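PDB 3CVG: putative metal binding protein from Coccidioides immitis, which is of uncertain function but, as a member of the periplasmic binding protein superfamily, probably binds a metal ion or another small ligand between two lobes. Local coordinates for residues P98-F103 / M250-A255. Numbering follows the deposited sequence.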
ATOM      1  N   PRO A  98      -0.750 -21.106   5.970  1.00 37.10           N
ATOM      2  CA  PRO A  98      -1.431 -19.816   6.101  1.00 35.69           C
ATOM      3  C   PRO A  98      -0.665 -18.727   5.364  1.00 34.80           C
ATOM      4  O   PRO A  98       0.368 -18.992   4.738  1.00 33.84           O
ATOM      5  CB  PRO A  98      -1.403 -19.585   7.598  1.00 35.66           C
ATOM      6  CG  PRO A  98       0.002 -20.030   7.929  1.00 36.23           C
ATOM      7  CD  PRO A  98       0.158 -21.325   7.115  1.00 38.10           C
ATOM      8  N   SER A  99      -1.182 -17.503   5.440  1.00 33.46           N
ATOM      9  CA  SER A  99      -0.523 -16.362   4.819  1.00 32.55           C
ATOM     10  C   SER A  99       0.525 -15.942   5.839  1.00 31.63           C
ATOM     11  O   SER A  99       0.476 -16.390   6.988  1.00 30.50           O
ATOM     12  CB  SER A  99      -1.508 -15.214   4.598  1.00 31.95           C
ATOM     13  OG  SER A  99      -1.925 -14.654   5.827  1.00 33.84           O
ATOM     14  N   TYR A 100       1.460 -15.091   5.430  1.00 30.85           N
ATOM     15  CA  TYR A 100       2.521 -14.630   6.325  1.00 30.99           C
ATOM     16  C   TYR A 100       2.505 -13.106   6.449  1.00 30.10           C
ATOM     17  O   TYR A 100       2.643 -12.401   5.448  1.00 29.38           O
ATOM     18  CB  TYR A 100       3.883 -15.080   5.789  1.00 33.56           C
ATOM     19  CG  TYR A 100       4.012 -16.578   5.621  1.00 36.71           C
ATOM     20  CD1 TYR A 100       4.333 -17.398   6.702  1.00 39.16           C
ATOM     21  CD2 TYR A 100       3.786 -17.179   4.385  1.00 37.91           C
ATOM     22  CE1 TYR A 100       4.426 -18.782   6.556  1.00 40.49           C
ATOM     23  CE2 TYR A 100       3.873 -18.560   4.227  1.00 39.41           C
ATOM     24  CZ  TYR A 100       4.194 -19.353   5.317  1.00 40.68           C
ATOM     25  OH  TYR A 100       4.275 -20.717   5.172  1.00 42.87           O
ATOM     26  N   TYR A 101       2.331 -12.604   7.669  1.00 27.11           N
ATOM     27  CA  TYR A 101       2.315 -11.161   7.902  1.00 26.85           C
ATOM     28  C   TYR A 101       3.745 -10.686   7.661  1.00 27.44           C
ATOM     29  O   TYR A 101       4.653 -11.070   8.392  1.00 26.95           O
ATOM     30  CB  TYR A 101       1.903 -10.853   9.348  1.00 26.06           C
ATOM     31  CG  TYR A 101       1.173  -9.533   9.537  1.00 26.21           C
ATOM     32  CD1 TYR A 101       1.540  -8.388   8.816  1.00 27.17           C
ATOM     33  CD2 TYR A 101       0.132  -9.419  10.460  1.00 25.04           C
ATOM     34  CE1 TYR A 101       0.876  -7.165   9.011  1.00 24.33           C
ATOM     35  CE2 TYR A 101      -0.530  -8.205  10.663  1.00 25.13           C
ATOM     36  CZ  TYR A 101      -0.153  -7.082   9.936  1.00 26.32           C
ATOM     37  OH  TYR A 101      -0.820  -5.885  10.125  1.00 22.96           O
ATOM     38  N   ALA A 102       3.940  -9.850   6.644  1.00 27.08           N
ATOM     39  CA  ALA A 102       5.274  -9.358   6.280  1.00 26.83           C
ATOM     40  C   ALA A 102       5.678  -8.016   6.891  1.00 26.18           C
ATOM     41  O   ALA A 102       6.747  -7.894   7.492  1.00 26.72           O
ATOM     42  CB  ALA A 102       5.389  -9.279   4.761  1.00 26.15           C
ATOM     43  N   PHE A 103       4.842  -7.001   6.705  1.00 25.60           N
ATOM     44  CA  PHE A 103       5.134  -5.688   7.252  1.00 25.32           C
ATOM     45  C   PHE A 103       3.882  -4.822   7.284  1.00 25.25           C
ATOM     46  O   PHE A 103       2.828  -5.222   6.787  1.00 25.74           O
ATOM     47  CB  PHE A 103       6.263  -5.008   6.456  1.00 25.19           C
ATOM     48  CG  PHE A 103       5.941  -4.759   5.007  1.00 23.64           C
ATOM     49  CD1 PHE A 103       5.257  -3.610   4.615  1.00 24.16           C
ATOM     50  CD2 PHE A 103       6.337  -5.668   4.029  1.00 25.21           C
ATOM     51  CE1 PHE A 103       4.974  -3.373   3.276  1.00 21.71           C
ATOM     52  CE2 PHE A 103       6.057  -5.439   2.682  1.00 23.84           C
ATOM     53  CZ  PHE A 103       5.374  -4.287   2.308  1.00 23.85           C
HETATM   54  N   MSE A 250      11.856 -23.199  -2.122  1.00 49.16           N
HETATM   55  CA  MSE A 250      12.449 -21.885  -1.922  1.00 49.03           C
HETATM   56  C   MSE A 250      11.413 -20.844  -1.529  1.00 47.84           C
HETATM   57  O   MSE A 250      11.716 -19.905  -0.789  1.00 46.77           O
HETATM   58  CB  MSE A 250      13.186 -21.449  -3.181  1.00 51.37           C
HETATM   59  CG  MSE A 250      14.626 -21.902  -3.182  1.00 55.71           C
HETATM   60 SE   MSE A 250      15.811 -20.550  -2.472  1.00 60.17          SE
HETATM   61  CE  MSE A 250      16.862 -20.357  -4.079  1.00 57.12           C
ATOM     62  N   ALA A 251      10.192 -21.012  -2.029  1.00 45.67           N
ATOM     63  CA  ALA A 251       9.105 -20.105  -1.696  1.00 44.96           C
ATOM     64  C   ALA A 251       8.831 -20.284  -0.207  1.00 44.37           C
ATOM     65  O   ALA A 251       8.505 -19.331   0.504  1.00 43.81           O
ATOM     66  CB  ALA A 251       7.863 -20.455  -2.502  1.00 45.03           C
ATOM     67  N   LYS A 252       8.970 -21.526   0.250  1.00 43.49           N
ATOM     68  CA  LYS A 252       8.763 -21.881   1.646  1.00 43.46           C
ATOM     69  C   LYS A 252       9.919 -21.300   2.459  1.00 42.58           C
ATOM     70  O   LYS A 252       9.738 -20.860   3.594  1.00 41.36           O
ATOM     71  CB  LYS A 252       8.735 -23.406   1.795  1.00 45.22           C
ATOM     72  CG  LYS A 252       8.245 -23.905   3.146  1.00 47.59           C
ATOM     73  CD  LYS A 252       6.766 -23.601   3.335  1.00 49.76           C
ATOM     74  CE  LYS A 252       6.236 -24.206   4.624  1.00 49.18           C
ATOM     75  NZ  LYS A 252       4.791 -23.893   4.807  1.00 50.35           N
ATOM     76  N   GLU A 253      11.106 -21.308   1.860  1.00 42.22           N
ATOM     77  CA  GLU A 253      12.302 -20.772   2.502  1.00 42.12           C
ATOM     78  C   GLU A 253      12.172 -19.263   2.652  1.00 40.97           C
ATOM     79  O   GLU A 253      12.422 -18.711   3.724  1.00 40.54           O
ATOM     80  CB  GLU A 253      13.542 -21.083   1.663  1.00 42.84           C
ATOM     81  CG  GLU A 253      13.965 -22.535   1.685  1.00 46.19           C
ATOM     82  CD  GLU A 253      14.542 -22.945   3.024  1.00 47.56           C
ATOM     83  OE1 GLU A 253      15.583 -22.378   3.427  1.00 48.48           O
ATOM     84  OE2 GLU A 253      13.953 -23.834   3.673  1.00 49.03           O
ATOM     85  N   PHE A 254      11.790 -18.598   1.566  1.00 39.19           N
ATOM     86  CA  PHE A 254      11.630 -17.154   1.596  1.00 39.66           C
ATOM     87  C   PHE A 254      10.574 -16.770   2.625  1.00 38.22           C
ATOM     88  O   PHE A 254      10.786 -15.868   3.434  1.00 38.23           O
ATOM     89  CB  PHE A 254      11.219 -16.619   0.222  1.00 40.04           C
ATOM     90  CG  PHE A 254      11.094 -15.123   0.177  1.00 41.28           C
ATOM     91  CD1 PHE A 254      12.198 -14.317   0.435  1.00 39.78           C
ATOM     92  CD2 PHE A 254       9.873 -14.517  -0.092  1.00 41.35           C
ATOM     93  CE1 PHE A 254      12.089 -12.929   0.431  1.00 39.83           C
ATOM     94  CE2 PHE A 254       9.754 -13.127  -0.100  1.00 40.73           C
ATOM     95  CZ  PHE A 254      10.868 -12.333   0.162  1.00 38.95           C
ATOM     96  N   ALA A 255       9.439 -17.460   2.592  1.00 37.56           N
ATOM     97  CA  ALA A 255       8.360 -17.172   3.531  1.00 37.22           C
ATOM     98  C   ALA A 255       8.875 -17.199   4.972  1.00 36.74           C
ATOM     99  O   ALA A 255       8.701 -16.233   5.721  1.00 34.38           O
ATOM    100  CB  ALA A 255       7.225 -18.178   3.352  1.00 37.86           C
TER
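The phenol oxygen OH of Tyr-100 accepts a hydrogen bond from the ammonium NZ of Lys-252, 3.2 Å away, at the exposed margin where strand 100-111 faces helix 248-259. Lysine suits this place because its long chain leaves the helix flank with CG anti to the backbone N (chi1 -168°), bends once at chi2 (68°) and then runs extended toward the strand, bringing NZ to the hydroxyl and crossing the tyrosine at about a right angle. Further in, the contact becomes apolar. The methyl CB of Ala-255 sits over one face of the Tyr-100 ring in a CH-pi contact, 3.8 Å from the centroid and displaced toward the CE2 side, where CE2 and CB approach to 3.5 Å. Alanine, with only a methyl to place, lets the flat ring lie close against the helix. Lys-252 and Ala-255, three residues apart, fall on the same side of that helix, and tyrosine can meet both, with a flat face for the methyl and a terminal hydroxyl for the lysine N-H. In this periplasmic binding protein fold, the Tyr-100 side chain, projecting from strand 100-111, packs against helix 248-259 of the same lobe; its backbone is hydrogen-bonded to that of Leu-239 on antiparallel strand 234-241. The carbonyl O of Pro-98 lies over the other ring face, away from its centre. Behind the contact, Phe-254 turns to the interior and meets Phe-42 edge-to-face.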